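Local coordinates for antigen TpF1 (Treponema pallidum, PDB 2FJC), which binds iron as a mini-ferritin of the Dps family, whose hollow protein shells oxidise ferrous iron and store it in the ferric form, at the interface of chains A and B and the interface of chains A and C. Sequence-based numbering; all coordinates share one arbitrary frame. Chains: chain A/B/C, Antigen TpF1.

Contact 1: the interface of chains A and B. Residues chain A 62-63, 66, 77-78, 83; chain B 33, 37.
Helix 7-38 of chain B meets helix 44-71 of chain A and, beyond it, the loop that carries A:Pro77 and A:Ala78 and the short helix 80-86. B:Trp37 fills the groove between them, its CG anti to the carbonyl carbon (chi1 -60°), which carries the indole toward chain A. The methyl of A:Ala66 lies over one face of the six-membered ring, 3.8 Å from CB to the ring centroid of B:Trp37, while the carbonyl oxygen of B:His33 lies above the opposite face. The rim of the same ring abuts A:Phe62, with CH2 of B:Trp37 3.5 Å from CE2 of A:Phe62, and further round the rim CZ3 of B:Trp37 meets CB of A:Ala78 at 3.7 Å. The phenol oxygen of A:Tyr83 also points at this rim; the hydroxyl is held by a hydrogen bond of 2.6 Å from OH of A:Tyr83 to the carbonyl O of A:Pro77. At the other end of the indole, NE1 of B:Trp37 donates a hydrogen bond of 3.2 Å to the carboxylate OD1 of A:Asp63, leaving nearly in the ring plane and arriving on the syn side, 33° out of the carboxylate plane. The edge of A:Phe62, at CE2, points at the face of the B:His33 imidazole, the two planes 71° apart. Dps ferroxidase centres lie at this dimer interface, with ligands from both subunits, and B:Trp37 probably positions the iron ligand A:Asp63 there.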
loop_
_atom_site.group_PDB
_atom_site.type_symbol
_atom_site.label_atom_id
_atom_site.label_comp_id
_atom_site.label_asym_id
_atom_site.label_seq_id
_atom_site.Cartn_x
_atom_site.Cartn_y
_atom_site.Cartn_z
ATOM N N PHE A 62 -1.996 -16.214 -22.969
ATOM C CA PHE A 62 -3.066 -17.117 -23.369
ATOM C C PHE A 62 -4.355 -16.323 -23.473
ATOM O O PHE A 62 -5.055 -16.363 -24.481
ATOM C CB PHE A 62 -3.223 -18.202 -22.296
ATOM C CG PHE A 62 -4.406 -19.113 -22.493
ATOM C CD1 PHE A 62 -4.363 -20.143 -23.430
ATOM C CD2 PHE A 62 -5.537 -18.987 -21.681
ATOM C CE1 PHE A 62 -5.421 -21.047 -23.555
ATOM C CE2 PHE A 62 -6.606 -19.884 -21.796
ATOM C CZ PHE A 62 -6.547 -20.921 -22.735
ATOM N N ASP A 63 -4.644 -15.583 -22.412
ATOM C CA ASP A 63 -5.855 -14.791 -22.328
ATOM C C ASP A 63 -5.908 -13.585 -23.271
ATOM O O ASP A 63 -6.938 -13.349 -23.899
ATOM C CB ASP A 63 -6.049 -14.351 -20.871
ATOM C CG ASP A 63 -7.501 -14.096 -20.526
ATOM O OD1 ASP A 63 -8.351 -14.949 -20.870
ATOM O OD2 ASP A 63 -7.789 -13.050 -19.901
ATOM N N ALA A 66 -6.275 -14.854 -26.945
ATOM C CA ALA A 66 -7.606 -15.412 -27.169
ATOM C C ALA A 66 -8.597 -14.266 -27.356
ATOM O O ALA A 66 -9.462 -14.319 -28.226
ATOM C CB ALA A 66 -8.021 -16.285 -25.984
ATOM N N PRO A 77 -10.399 -21.221 -29.485
ATOM C CA PRO A 77 -10.463 -22.644 -29.155
ATOM C C PRO A 77 -10.542 -22.685 -27.629
ATOM O O PRO A 77 -9.732 -22.055 -26.943
ATOM C CB PRO A 77 -9.146 -23.185 -29.712
ATOM C CG PRO A 77 -8.233 -22.012 -29.654
ATOM C CD PRO A 77 -9.112 -20.881 -30.115
ATOM N N ALA A 78 -11.526 -23.395 -27.088
ATOM C CA ALA A 78 -11.680 -23.428 -25.644
ATOM C C ALA A 78 -11.966 -24.798 -25.045
ATOM O O ALA A 78 -12.972 -24.988 -24.356
ATOM C CB ALA A 78 -12.762 -22.442 -25.230
ATOM N N TYR A 83 -7.178 -27.992 -28.123
ATOM C CA TYR A 83 -5.780 -27.633 -27.936
ATOM C C TYR A 83 -4.850 -28.763 -28.349
ATOM O O TYR A 83 -3.850 -28.522 -29.036
ATOM C CB TYR A 83 -5.489 -27.229 -26.481
ATOM C CG TYR A 83 -6.234 -25.992 -26.016
ATOM C CD1 TYR A 83 -6.623 -25.003 -26.920
ATOM C CD2 TYR A 83 -6.564 -25.818 -24.673
ATOM C CE1 TYR A 83 -7.330 -23.877 -26.503
ATOM C CE2 TYR A 83 -7.270 -24.692 -24.243
ATOM C CZ TYR A 83 -7.651 -23.730 -25.164
ATOM O OH TYR A 83 -8.378 -22.638 -24.751
ATOM N N HIS B 33 -12.973 -20.592 -19.048
ATOM C CA HIS B 33 -12.470 -19.591 -19.985
ATOM C C HIS B 33 -13.417 -19.547 -21.169
ATOM O O HIS B 33 -13.699 -18.477 -21.713
ATOM C CB HIS B 33 -11.069 -19.936 -20.487
ATOM C CG HIS B 33 -9.974 -19.476 -19.578
ATOM N ND1 HIS B 33 -9.698 -20.089 -18.373
ATOM C CD2 HIS B 33 -9.083 -18.460 -19.698
ATOM C CE1 HIS B 33 -8.684 -19.470 -17.790
ATOM N NE2 HIS B 33 -8.293 -18.478 -18.573
ATOM N N TRP B 37 -15.119 -16.218 -22.397
ATOM C CA TRP B 37 -14.960 -15.611 -23.717
ATOM C C TRP B 37 -16.199 -15.553 -24.589
ATOM O O TRP B 37 -16.390 -14.594 -25.344
ATOM C CB TRP B 37 -13.903 -16.353 -24.543
ATOM C CG TRP B 37 -12.530 -16.393 -23.960
ATOM C CD1 TRP B 37 -11.875 -15.373 -23.326
ATOM C CD2 TRP B 37 -11.615 -17.495 -24.007
ATOM N NE1 TRP B 37 -10.608 -15.772 -22.979
ATOM C CE2 TRP B 37 -10.420 -17.071 -23.384
ATOM C CE3 TRP B 37 -11.687 -18.797 -24.518
ATOM C CZ2 TRP B 37 -9.298 -17.910 -23.254
ATOM C CZ3 TRP B 37 -10.566 -19.634 -24.393
ATOM C CH2 TRP B 37 -9.393 -19.184 -23.765
#

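Contact 2: the interface of chains A and C. Residues chain A 128, 130-131; chain C 121, 137.
Van der Waals packing surrounds the methyl of A:Ala130, where the start of helix 130-154 of chain A, with the loop residue A:Gly128 before it, sits against helices 99-127 and 130-154 of chain C. CB of A:Ala130 rests over the flat face of the C:Gln121 amide, 3.6 Å from the carbon CD and 3.5 Å from the oxygen OE1 of C:Gln121. The bend of C:Gln121 at chi2 (59°) folds the chain back, and chi3 (53°) turns the amide face to the methyl. From C:Thr137 the same methyl is approached by the hydroxyl, with OG1 of C:Thr137 3.6 Å from CB of A:Ala130. It is thus flanked on two adjoining sides by the amide face and the threonine hydroxyl.

One polar pair here is too long for a hydrogen bond: A:Gly128, whose positive phi, readily adopted by glycine, accompanies the turn into the helix, has its carbonyl O 4.3 Å from NE2 of C:Gln121.

Contacts with the backbone form a further group. CG2 of C:Thr137 stands anti to its own backbone nitrogen, with OG1 beside it (chi1 -61°), and this splits the branches: the hydroxyl faces the alanine methyl and the methyl faces the peptide that follows. A:Val131 enters through its backbone, N lying 4.1 Å from CG2 of C:Thr137. The same threonine methyl carbon, CG2 of C:Thr137, lies 3.5 Å from the carbonyl O of A:Ala130.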
loop_
_atom_site.group_PDB
_atom_site.type_symbol
_atom_site.label_atom_id
_atom_site.label_comp_id
_atom_site.label_asym_id
_atom_site.label_seq_id
_atom_site.Cartn_x
_atom_site.Cartn_y
_atom_site.Cartn_z
ATOM N N GLY A 128 -1.045 -4.381 -41.748
ATOM C CA GLY A 128 -1.512 -3.217 -41.019
ATOM C C GLY A 128 -2.275 -3.494 -39.729
ATOM O O GLY A 128 -2.880 -2.578 -39.159
ATOM N N ALA A 130 -2.009 -3.320 -36.649
ATOM C CA ALA A 130 -1.171 -2.734 -35.611
ATOM C C ALA A 130 -1.405 -3.311 -34.227
ATOM O O ALA A 130 -0.450 -3.622 -33.520
ATOM C CB ALA A 130 -1.367 -1.216 -35.587
ATOM N N VAL A 131 -2.669 -3.450 -33.840
ATOM C CA VAL A 131 -3.003 -3.983 -32.525
ATOM C C VAL A 131 -2.436 -5.379 -32.298
ATOM O O VAL A 131 -1.774 -5.629 -31.285
ATOM C CB VAL A 131 -4.523 -4.019 -32.311
ATOM C CG1 VAL A 131 -4.848 -4.766 -31.030
ATOM C CG2 VAL A 131 -5.064 -2.593 -32.221
ATOM N N GLN C 121 -2.306 5.651 -37.672
ATOM C CA GLN C 121 -1.254 4.671 -37.416
ATOM C C GLN C 121 -0.584 4.275 -38.725
ATOM O O GLN C 121 0.636 4.107 -38.779
ATOM C CB GLN C 121 -1.797 3.465 -36.607
ATOM C CG GLN C 121 -1.898 2.087 -37.254
ATOM C CD GLN C 121 -0.592 1.508 -37.789
ATOM O OE1 GLN C 121 0.421 1.417 -37.088
ATOM N NE2 GLN C 121 -0.627 1.089 -39.047
ATOM N N THR C 137 -1.426 3.116 -31.616
ATOM C CA THR C 137 -1.662 1.691 -31.505
ATOM C C THR C 137 -2.120 1.313 -30.092
ATOM O O THR C 137 -3.011 0.478 -29.937
ATOM C CB THR C 137 -0.406 0.874 -31.866
ATOM O OG1 THR C 137 -0.022 1.139 -33.228
ATOM C CG2 THR C 137 -0.693 -0.613 -31.708
#

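Contacts 1 and 2 lie about 23 Å apart, between the centres of their C-alpha atoms, and have chain A in common but no residue or helix of it: contact 1 uses helix 44-71, helix 80-86 and the loop between them, contact 2 the start of helix 130-154 and the turn before it. Contact 1 belongs to a two-fold interface at which the iron ligand A:Asp63 is contacted by the partner, whereas contact 2 belongs to an interface that is not an exact two-fold. Chain A can therefore hold both neighbours at once, as joining dimers into the deposited twelve-subunit assembly would require.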